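Local coordinates for protein prophenoloxidase b (Marsupenaeus japonicus, PDB 3WKY) that probably oxidises monophenols and o-diphenols, once activated, at a type 3 dicopper site, as a secreted hemolymph proenzyme of the arthropod phenoloxidase and hemocyanin family, at residues Tyr16-Glu20 and Ser458-Asp462; Glu183-Trp189 and Glu236-Leu242; Gly571-Pro575 and Ser616-Gly620. All coordinates share one frame; numbering follows the deposited sequence. Where two conformers were deposited one is given.

Along the chain, contact 1 spans the widest interval, tying residues 16-20 near the N-terminus to the loop between strands 445-456 and 472-481. Contact 2 is nested inside that interval, within the copper-containing domain, where it joins helix 187-190 to the end of helix 218-239. Contact 3 follows in series, pairing two loops of the Ig-like domain on either side of strand 588-598. Contacts 1 and 2 have centres 33 Å apart and contacts 1 and 3 have theirs 26 Å apart, with no touch. Contacts 2 and 3 do meet, through Trp189 and Trp574, so the copper-containing and Ig-like domains pack together; these side chains lie about 12 and 10 Å from the Cu2-O2 cluster.

Contact 1: residues Tyr16-Glu20 and Ser458-Asp462. With NAG (2-acetamido-2-deoxy-beta-D-glucopyranose), chain C; EDO (1,2-ethanediol), chain L.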
loop_
_atom_site.group_PDB
_atom_site.type_symbol
_atom_site.label_atom_id
_atom_site.label_comp_id
_atom_site.label_asym_id
_atom_site.label_seq_id
_atom_site.Cartn_x
_atom_site.Cartn_y
_atom_site.Cartn_z
ATOM N N TYR A 16 35.705 38.648 -12.221
ATOM C CA TYR A 16 35.405 39.301 -10.942
ATOM C C TYR A 16 34.042 40.002 -10.875
ATOM O O TYR A 16 33.472 40.372 -11.899
ATOM C CB TYR A 16 36.519 40.281 -10.566
ATOM C CG TYR A 16 37.821 39.597 -10.236
ATOM C CD1 TYR A 16 37.869 38.221 -10.043
ATOM C CD2 TYR A 16 38.999 40.318 -10.113
ATOM C CE1 TYR A 16 39.055 37.580 -9.744
ATOM C CE2 TYR A 16 40.194 39.683 -9.809
ATOM C CZ TYR A 16 40.212 38.311 -9.629
ATOM O OH TYR A 16 41.389 37.664 -9.328
ATOM N N LEU A 17 33.545 40.159 -9.645
ATOM C CA LEU A 17 32.262 40.808 -9.365
ATOM C C LEU A 17 31.169 40.453 -10.381
ATOM O O LEU A 17 30.612 41.339 -11.023
ATOM C CB LEU A 17 32.451 42.332 -9.304
ATOM C CG LEU A 17 33.538 42.842 -8.354
ATOM C CD1 LEU A 17 33.597 44.373 -8.373
ATOM C CD2 LEU A 17 33.340 42.335 -6.930
ATOM N N PRO A 18 30.867 39.147 -10.536
ATOM C CA PRO A 18 29.979 38.724 -11.626
ATOM C C PRO A 18 28.530 39.197 -11.485
ATOM O O PRO A 18 27.800 39.179 -12.479
ATOM C CB PRO A 18 30.064 37.185 -11.573
ATOM C CG PRO A 18 30.472 36.871 -10.172
ATOM C CD PRO A 18 31.373 38.002 -9.751
ATOM N N TYR A 19 28.115 39.605 -10.289
ATOM C CA TYR A 19 26.747 40.092 -10.111
ATOM C C TYR A 19 26.647 41.608 -10.271
ATOM O O TYR A 19 25.558 42.174 -10.159
ATOM C CB TYR A 19 26.202 39.701 -8.743
ATOM C CG TYR A 19 26.101 38.209 -8.514
ATOM C CD1 TYR A 19 25.045 37.474 -9.040
ATOM C CD2 TYR A 19 27.055 37.540 -7.757
ATOM C CE1 TYR A 19 24.948 36.107 -8.824
ATOM C CE2 TYR A 19 26.965 36.180 -7.531
ATOM C CZ TYR A 19 25.908 35.469 -8.066
ATOM O OH TYR A 19 25.822 34.114 -7.834
ATOM N N GLU A 20 27.776 42.267 -10.510
ATOM C CA GLU A 20 27.763 43.720 -10.674
ATOM C C GLU A 20 27.796 44.084 -12.148
ATOM O O GLU A 20 28.128 43.251 -12.989
ATOM C CB GLU A 20 28.928 44.369 -9.923
ATOM C CG GLU A 20 28.983 44.046 -8.428
ATOM C CD GLU A 20 27.795 44.593 -7.648
ATOM O OE1 GLU A 20 27.133 45.529 -8.140
ATOM O OE2 GLU A 20 27.525 44.092 -6.535
ATOM N N SER A 458 36.189 39.126 -1.610
ATOM C CA SER A 458 35.875 40.429 -2.195
ATOM C C SER A 458 36.108 40.507 -3.702
ATOM O O SER A 458 35.701 41.463 -4.352
ATOM C CB SER A 458 36.617 41.537 -1.452
ATOM O OG SER A 458 36.052 41.708 -0.164
ATOM N N SER A 459 36.745 39.488 -4.263
ATOM C CA SER A 459 36.843 39.386 -5.709
ATOM C C SER A 459 35.502 38.950 -6.283
ATOM O O SER A 459 35.230 39.152 -7.466
ATOM C CB SER A 459 37.919 38.371 -6.093
ATOM O OG SER A 459 37.865 37.251 -5.222
ATOM N N GLY A 460 34.664 38.345 -5.442
ATOM C CA GLY A 460 33.402 37.801 -5.913
ATOM C C GLY A 460 32.180 38.626 -5.544
ATOM O O GLY A 460 31.232 38.734 -6.329
ATOM N N ILE A 461 32.200 39.181 -4.336
ATOM C CA ILE A 461 31.099 39.976 -3.814
ATOM C C ILE A 461 31.592 41.373 -3.471
ATOM O O ILE A 461 32.608 41.528 -2.783
ATOM C CB ILE A 461 30.540 39.356 -2.526
ATOM C CG1 ILE A 461 29.944 37.970 -2.812
ATOM C CG2 ILE A 461 29.486 40.264 -1.910
ATOM C CD1 ILE A 461 29.618 37.184 -1.550
ATOM N N ASP A 462 30.861 42.382 -3.934
ATOM C CA ASP A 462 31.176 43.770 -3.623
ATOM C C ASP A 462 30.538 44.155 -2.297
ATOM O O ASP A 462 29.335 44.401 -2.234
ATOM C CB ASP A 462 30.659 44.680 -4.741
ATOM C CG ASP A 462 31.219 46.094 -4.656
ATOM O OD1 ASP A 462 31.808 46.449 -3.615
ATOM O OD2 ASP A 462 31.061 46.850 -5.637
HETATM C C1 NAG C . 40.755 41.063 -1.586
HETATM C C2 NAG C . 41.985 41.975 -1.519
HETATM C C3 NAG C . 41.718 43.278 -2.249
HETATM C C4 NAG C . 41.282 43.028 -3.688
HETATM C C5 NAG C . 40.274 41.885 -3.859
HETATM C C6 NAG C . 40.513 41.256 -5.230
HETATM C C7 NAG C . 43.436 41.869 0.464
HETATM C C8 NAG C . 43.522 42.154 1.934
HETATM N N2 NAG C . 42.326 42.285 -0.144
HETATM O O3 NAG C . 42.897 44.057 -2.229
HETATM O O4 NAG C . 40.700 44.214 -4.188
HETATM O O5 NAG C . 40.391 40.820 -2.929
HETATM O O6 NAG C . 39.527 41.641 -6.156
HETATM O O7 NAG C . 44.348 41.281 -0.115
HETATM C C1 EDO L . 34.530 43.879 -3.004
HETATM O O1 EDO L . 34.530 43.948 -1.560
HETATM C C2 EDO L . 35.692 44.634 -3.645
HETATM O O2 EDO L . 35.455 46.044 -3.548
HETATM O O HOH W 1 29.535 40.310 -7.593
HETATM O O HOH W 2 28.477 41.723 -5.500
HETATM O O HOH W 3 26.793 45.417 -4.405
#
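Ser459 lies against one face of the Tyr16 ring: its CB sits 4.0 Å from the ring centroid, in a CH-pi contact shifted toward the rim. The same serine supplies the one direct hydrogen bond, Leu17 N to Ser459 O at 2.9 Å and nearly straight (176°). Leu17 turns its CG beside its own backbone N (chi1 -53°), which carries CD2 over the loop, 3.6 Å from Ser458 O. Farther along, CD of Pro18 rests on Gly460 O, and a water joins that carbonyl to Tyr19 N. Glu20 and Asp462 cross at about a right angle, their carboxylate planes 82° apart, with Glu20 OE2 3.7 Å from Asp462 CB. The charged oxygens stay apart, Glu20 OE2 to Asp462 OD2 being 4.6 Å. Asp462 has Arg464 as its salt-bridge partner, and Ser459 OG bonds Thr136 O. The N-terminal loop thus packs on the Ig-like domain, with O6 of an N-acetylglucosamine close to Ser459. Two waters donate to Glu20 OE2, one of them at 2.8 Å while accepting from Asp462 N; with Arg464, they probably ease the repulsion between the two carboxylates.

Contact 2: residues Glu183-Trp189 and Glu236-Leu242; sequences EHRVSYW and ERLSLNL
Leu240 O is gripped by two nitrogens of Arg185, NH2 at 2.8 Å and NE at a longer 3.3 Å, with the carbonyl oxygen close to the guanidinium plane, a side-on hold on one atom. Leu242 CD2 sits over one face of that guanidinium, 3.3 Å from Arg185 NH2. A second arginine works end-on: Arg237 NH1 gives a nearly straight bond (171°) to the syn lone pair of Glu183 OE1 at 2.8 Å, while Arg237 NH2 reaches Glu183 OE2. The two planes are only 18° apart, so this salt bridge lies almost flat; Arg237 NE is taken by Lys243 O. Leu242 thus separates the two arginines, its CD1 lying over the centre of the Arg237 guanidinium, and Val186 CB packs on Leu240 CD1 at 3.6 Å.

At the other end, Tyr188 OH donates to Glu236 OE2 at 2.5 Å, meeting it on the anti side. Glu236 CG, anti to its backbone N at chi1 -150°, lies over one face of the Trp189 indole, 3.8 Å from the centroid of the five-membered ring. A water bridges Trp189 NE1 and Glu236 OE1, and Arg582 N also bonds OE1. Asp309 of the second subunit accepts from Asn241 ND2 through its backbone O, which places this corner at a subunit interface. Asn241, with positive phi, is the C-prime residue of a Schellman motif: Leu242 N returns to Arg237 O and Asn241 N to Leu238 O, ending helix 218-239, a copper-domain helix that also carries the cluster-lining His226.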
loop_
_atom_site.group_PDB
_atom_site.type_symbol
_atom_site.label_atom_id
_atom_site.label_comp_id
_atom_site.label_asym_id
_atom_site.label_seq_id
_atom_site.Cartn_x
_atom_site.Cartn_y
_atom_site.Cartn_z
ATOM N N GLU A 183 23.788 11.010 7.359
ATOM C CA GLU A 183 24.378 11.559 6.128
ATOM C C GLU A 183 25.131 12.862 6.353
ATOM O O GLU A 183 26.019 13.213 5.577
ATOM C CB GLU A 183 23.319 11.757 5.046
ATOM C CG GLU A 183 22.760 10.454 4.517
ATOM C CD GLU A 183 23.809 9.600 3.820
ATOM O OE1 GLU A 183 24.846 10.141 3.351
ATOM O OE2 GLU A 183 23.579 8.378 3.733
ATOM N N HIS A 184 24.774 13.588 7.411
ATOM C CA HIS A 184 25.469 14.834 7.719
ATOM C C HIS A 184 26.905 14.592 8.200
ATOM O O HIS A 184 27.729 15.507 8.125
ATOM C CB HIS A 184 24.685 15.680 8.730
ATOM C CG HIS A 184 25.221 17.067 8.889
ATOM N ND1 HIS A 184 25.986 17.447 9.971
ATOM C CD2 HIS A 184 25.124 18.159 8.092
ATOM C CE1 HIS A 184 26.327 18.719 9.840
ATOM N NE2 HIS A 184 25.820 19.173 8.709
ATOM N N ARG A 185 27.203 13.375 8.667
ATOM C CA ARG A 185 28.554 13.033 9.134
ATOM C C ARG A 185 29.599 13.188 8.029
ATOM O O ARG A 185 30.788 13.364 8.313
ATOM C CB ARG A 185 28.639 11.604 9.730
ATOM C CG ARG A 185 27.889 11.387 11.075
ATOM C CD ARG A 185 28.658 10.450 12.059
ATOM N NE ARG A 185 28.832 9.054 11.614
ATOM C CZ ARG A 185 27.888 8.110 11.658
ATOM N NH1 ARG A 185 26.648 8.379 12.093
ATOM N NH2 ARG A 185 28.172 6.885 11.244
ATOM N N VAL A 186 29.165 13.118 6.773
ATOM C CA VAL A 186 30.105 13.213 5.653
ATOM C C VAL A 186 29.870 14.497 4.838
ATOM O O VAL A 186 30.407 14.679 3.742
ATOM C CB VAL A 186 30.169 11.858 4.837
ATOM C CG1 VAL A 186 28.837 11.482 4.239
ATOM C CG2 VAL A 186 31.289 11.834 3.788
ATOM N N SER A 187 29.105 15.424 5.409
ATOM C CA SER A 187 28.841 16.686 4.730
ATOM C C SER A 187 30.112 17.524 4.537
ATOM O O SER A 187 30.220 18.254 3.557
ATOM C CB SER A 187 27.747 17.499 5.438
ATOM O OG SER A 187 28.204 18.043 6.660
ATOM N N TYR A 188 31.083 17.413 5.448
ATOM C CA TYR A 188 32.335 18.170 5.273
ATOM C C TYR A 188 33.011 17.833 3.939
ATOM O O TYR A 188 33.659 18.684 3.318
ATOM C CB TYR A 188 33.323 17.927 6.429
ATOM C CG TYR A 188 33.885 16.536 6.413
ATOM C CD1 TYR A 188 33.218 15.503 7.047
ATOM C CD2 TYR A 188 35.077 16.245 5.746
ATOM C CE1 TYR A 188 33.707 14.232 7.021
ATOM C CE2 TYR A 188 35.577 14.967 5.723
ATOM C CZ TYR A 188 34.886 13.967 6.365
ATOM O OH TYR A 188 35.359 12.684 6.349
ATOM N N TRP A 189 32.855 16.587 3.501
ATOM C CA TRP A 189 33.515 16.101 2.298
ATOM C C TRP A 189 32.676 16.457 1.075
ATOM O O TRP A 189 33.195 17.020 0.107
ATOM C CB TRP A 189 33.728 14.591 2.424
ATOM C CG TRP A 189 34.779 13.943 1.531
ATOM C CD1 TRP A 189 36.111 13.768 1.819
ATOM C CD2 TRP A 189 34.563 13.324 0.250
ATOM N NE1 TRP A 189 36.735 13.091 0.787
ATOM C CE2 TRP A 189 35.810 12.814 -0.190
ATOM C CE3 TRP A 189 33.436 13.152 -0.570
ATOM C CZ2 TRP A 189 35.963 12.152 -1.419
ATOM C CZ3 TRP A 189 33.585 12.503 -1.785
ATOM C CH2 TRP A 189 34.836 11.994 -2.191
ATOM N N GLU A 236 35.422 7.317 2.485
ATOM C CA GLU A 236 35.139 8.283 3.518
ATOM C C GLU A 236 33.984 7.763 4.402
ATOM O O GLU A 236 34.026 7.890 5.640
ATOM C CB GLU A 236 34.800 9.629 2.860
ATOM C CG GLU A 236 35.151 10.848 3.662
ATOM C CD GLU A 236 36.652 11.134 3.767
ATOM O OE1 GLU A 236 37.507 10.440 3.146
ATOM O OE2 GLU A 236 36.968 12.082 4.508
ATOM N N ARG A 237 32.964 7.165 3.782
ATOM C CA ARG A 237 31.836 6.621 4.554
ATOM C C ARG A 237 32.305 5.505 5.504
ATOM O O ARG A 237 31.958 5.492 6.687
ATOM C CB ARG A 237 30.722 6.119 3.627
ATOM C CG ARG A 237 30.081 7.245 2.778
ATOM C CD ARG A 237 29.004 6.705 1.825
ATOM N NE ARG A 237 27.820 6.244 2.557
ATOM C CZ ARG A 237 26.816 7.033 2.943
ATOM N NH1 ARG A 237 26.838 8.338 2.687
ATOM N NH2 ARG A 237 25.791 6.520 3.614
ATOM N N LEU A 238 33.094 4.575 4.983
ATOM C CA LEU A 238 33.642 3.507 5.829
ATOM C C LEU A 238 34.465 4.088 6.986
ATOM O O LEU A 238 34.401 3.583 8.116
ATOM C CB LEU A 238 34.471 2.504 5.004
ATOM C CG LEU A 238 33.659 1.641 4.024
ATOM C CD1 LEU A 238 34.570 0.885 3.054
ATOM C CD2 LEU A 238 32.758 0.652 4.770
ATOM N N SER A 239 35.219 5.154 6.714
ATOM C CA SER A 239 36.007 5.824 7.758
ATOM C C SER A 239 35.135 6.374 8.872
ATOM O O SER A 239 35.603 6.595 9.986
ATOM C CB SER A 239 36.836 6.979 7.178
ATOM O OG SER A 239 37.772 6.525 6.215
ATOM N N LEU A 240 33.866 6.618 8.562
ATOM C CA LEU A 240 32.962 7.276 9.487
ATOM C C LEU A 240 31.943 6.300 10.092
ATOM O O LEU A 240 30.966 6.723 10.722
ATOM C CB LEU A 240 32.229 8.396 8.734
ATOM C CG LEU A 240 33.113 9.580 8.336
ATOM C CD1 LEU A 240 32.439 10.437 7.251
ATOM C CD2 LEU A 240 33.385 10.424 9.552
ATOM N N ASN A 241 32.167 5.003 9.891
ATOM C CA ASN A 241 31.210 3.977 10.324
ATOM C C ASN A 241 29.843 4.116 9.660
ATOM O O ASN A 241 28.825 3.776 10.257
ATOM C CB ASN A 241 31.073 3.942 11.859
ATOM C CG ASN A 241 32.271 3.287 12.530
ATOM O OD1 ASN A 241 32.835 2.341 11.996
ATOM N ND2 ASN A 241 32.669 3.796 13.696
ATOM N N LEU A 242 29.824 4.614 8.428
ATOM C CA LEU A 242 28.603 4.615 7.619
ATOM C C LEU A 242 28.628 3.441 6.650
ATOM O O LEU A 242 29.694 2.951 6.281
ATOM C CB LEU A 242 28.475 5.918 6.825
ATOM C CG LEU A 242 28.281 7.199 7.620
ATOM C CD1 LEU A 242 28.474 8.410 6.705
ATOM C CD2 LEU A 242 26.901 7.222 8.251
HETATM O O HOH W 4 39.416 12.242 1.810
#

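Contact 3: residues Gly571-Pro575 and Ser616-Gly620; sequences GCSWP and SSFCG
A buried disulfide joins two loops of the Ig-like domain here, one leading into strand 588-598 and the other following it, against helices of the copper-containing domain. Cys572 SG and Cys619 SG are 2.0 Å apart, and the bond turns with a chi3 of -76°. On the Cys572 side, SG stands anti to the backbone N (chi1 -168°); Cys619 was modelled in two conformers, and the bond geometry is that of one of them. Next to the sulfurs, Ser616 CB packs on Cys572 O at 3.4 Å. A water spans the same gap, donating to Cys572 O and accepting from Ser616 N at 2.7 Å, so it links backbones that have no direct hydrogen bond between them.

The loop 616-620 is shaped by an ST turn, in which Ser616 OG accepts from Phe618 N at 3.1 Å; Ile554 O is a further partner of that hydroxyl. Ser616 O in turn receives both Cys619 N and Gly620 N, drawing the chain into a tight curl that presents Phe618 to the other loop.

There Phe618 and Trp574 meet obliquely, with ring planes nearly perpendicular at 86° and Phe618 CE2 3.9 Å from Trp574 CE3. CD of Pro575 lies over one face of the indole. Trp574 NE1 donates to Leu578 O, and Arg232 makes a cation-pi contact with the ring. Leu195 of helix 193-205 and Leu229 of helix 218-239 also touch Trp574, while Phe618 packs on Met225 and Asn228. The side chain of Trp574 is about 10 Å from the bound Cu2-O2 cluster.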
loop_
_atom_site.group_PDB
_atom_site.type_symbol
_atom_site.label_atom_id
_atom_site.label_comp_id
_atom_site.label_asym_id
_atom_site.label_seq_id
_atom_site.Cartn_x
_atom_site.Cartn_y
_atom_site.Cartn_z
ATOM N N GLY A 571 43.357 25.026 -11.828
ATOM C CA GLY A 571 42.755 24.376 -12.979
ATOM C C GLY A 571 41.902 23.201 -12.544
ATOM O O GLY A 571 41.200 23.285 -11.535
ATOM N N CYS A 572 41.985 22.104 -13.293
ATOM C CA CYS A 572 41.206 20.902 -13.013
ATOM C C CYS A 572 42.070 19.884 -12.257
ATOM O O CYS A 572 43.011 19.322 -12.814
ATOM C CB CYS A 572 40.707 20.306 -14.325
ATOM S SG CYS A 572 39.441 19.006 -14.144
ATOM N N SER A 573 41.755 19.655 -10.986
ATOM C CA SER A 573 42.588 18.807 -10.134
ATOM C C SER A 573 41.757 18.116 -9.060
ATOM O O SER A 573 40.906 18.763 -8.436
ATOM C CB SER A 573 43.651 19.669 -9.440
ATOM O OG SER A 573 44.499 18.896 -8.592
ATOM N N TRP A 574 42.012 16.830 -8.804
ATOM C CA TRP A 574 41.459 16.238 -7.585
ATOM C C TRP A 574 41.989 17.097 -6.438
ATOM O O TRP A 574 43.142 17.501 -6.479
ATOM C CB TRP A 574 41.893 14.782 -7.404
ATOM C CG TRP A 574 41.229 14.181 -6.199
ATOM C CD1 TRP A 574 41.772 14.006 -4.959
ATOM C CD2 TRP A 574 39.865 13.743 -6.107
ATOM N NE1 TRP A 574 40.838 13.459 -4.106
ATOM C CE2 TRP A 574 39.659 13.292 -4.785
ATOM C CE3 TRP A 574 38.810 13.669 -7.017
ATOM C CZ2 TRP A 574 38.429 12.777 -4.348
ATOM C CZ3 TRP A 574 37.586 13.162 -6.583
ATOM C CH2 TRP A 574 37.410 12.722 -5.265
ATOM N N PRO A 575 41.155 17.414 -5.431
ATOM C CA PRO A 575 41.670 18.289 -4.364
ATOM C C PRO A 575 42.823 17.658 -3.587
ATOM O O PRO A 575 42.676 16.546 -3.068
ATOM C CB PRO A 575 40.463 18.461 -3.437
ATOM C CG PRO A 575 39.284 18.250 -4.324
ATOM C CD PRO A 575 39.707 17.166 -5.288
ATOM N N SER A 616 45.409 16.773 -14.573
ATOM C CA SER A 616 44.949 15.624 -13.779
ATOM C C SER A 616 44.521 14.476 -14.691
ATOM O O SER A 616 43.854 14.699 -15.701
ATOM C CB SER A 616 43.784 16.016 -12.871
ATOM O OG SER A 616 43.181 14.868 -12.278
ATOM N N SER A 617 44.892 13.249 -14.335
ATOM C CA SER A 617 44.475 12.078 -15.104
ATOM C C SER A 617 42.943 11.912 -15.102
ATOM O O SER A 617 42.381 11.241 -15.975
ATOM C CB SER A 617 45.137 10.819 -14.556
ATOM O OG SER A 617 44.866 10.686 -13.175
ATOM N N PHE A 618 42.277 12.510 -14.124
ATOM C CA PHE A 618 40.808 12.458 -14.082
ATOM C C PHE A 618 40.192 13.432 -15.093
ATOM O O PHE A 618 39.031 13.274 -15.491
ATOM C CB PHE A 618 40.289 12.818 -12.680
ATOM C CG PHE A 618 40.602 11.796 -11.609
ATOM C CD1 PHE A 618 40.900 10.483 -11.933
ATOM C CD2 PHE A 618 40.563 12.159 -10.268
ATOM C CE1 PHE A 618 41.175 9.542 -10.936
ATOM C CE2 PHE A 618 40.831 11.227 -9.261
ATOM C CZ PHE A 618 41.136 9.909 -9.605
ATOM N N CYS A 619 40.968 14.439 -15.497
ATOM C CA CYS A 619 40.472 15.523 -16.351
ATOM C C CYS A 619 40.917 15.374 -17.801
ATOM O O CYS A 619 40.232 15.818 -18.729
ATOM C CB CYS A 619 40.966 16.872 -15.823
ATOM S SG CYS A 619 40.464 17.249 -14.126
ATOM N N GLY A 620 42.081 14.767 -17.999
ATOM C CA GLY A 620 42.635 14.650 -19.335
ATOM C C GLY A 620 43.101 15.989 -19.887
ATOM O O GLY A 620 43.068 17.009 -19.186
HETATM O O HOH W 5 44.119 19.028 -15.231
#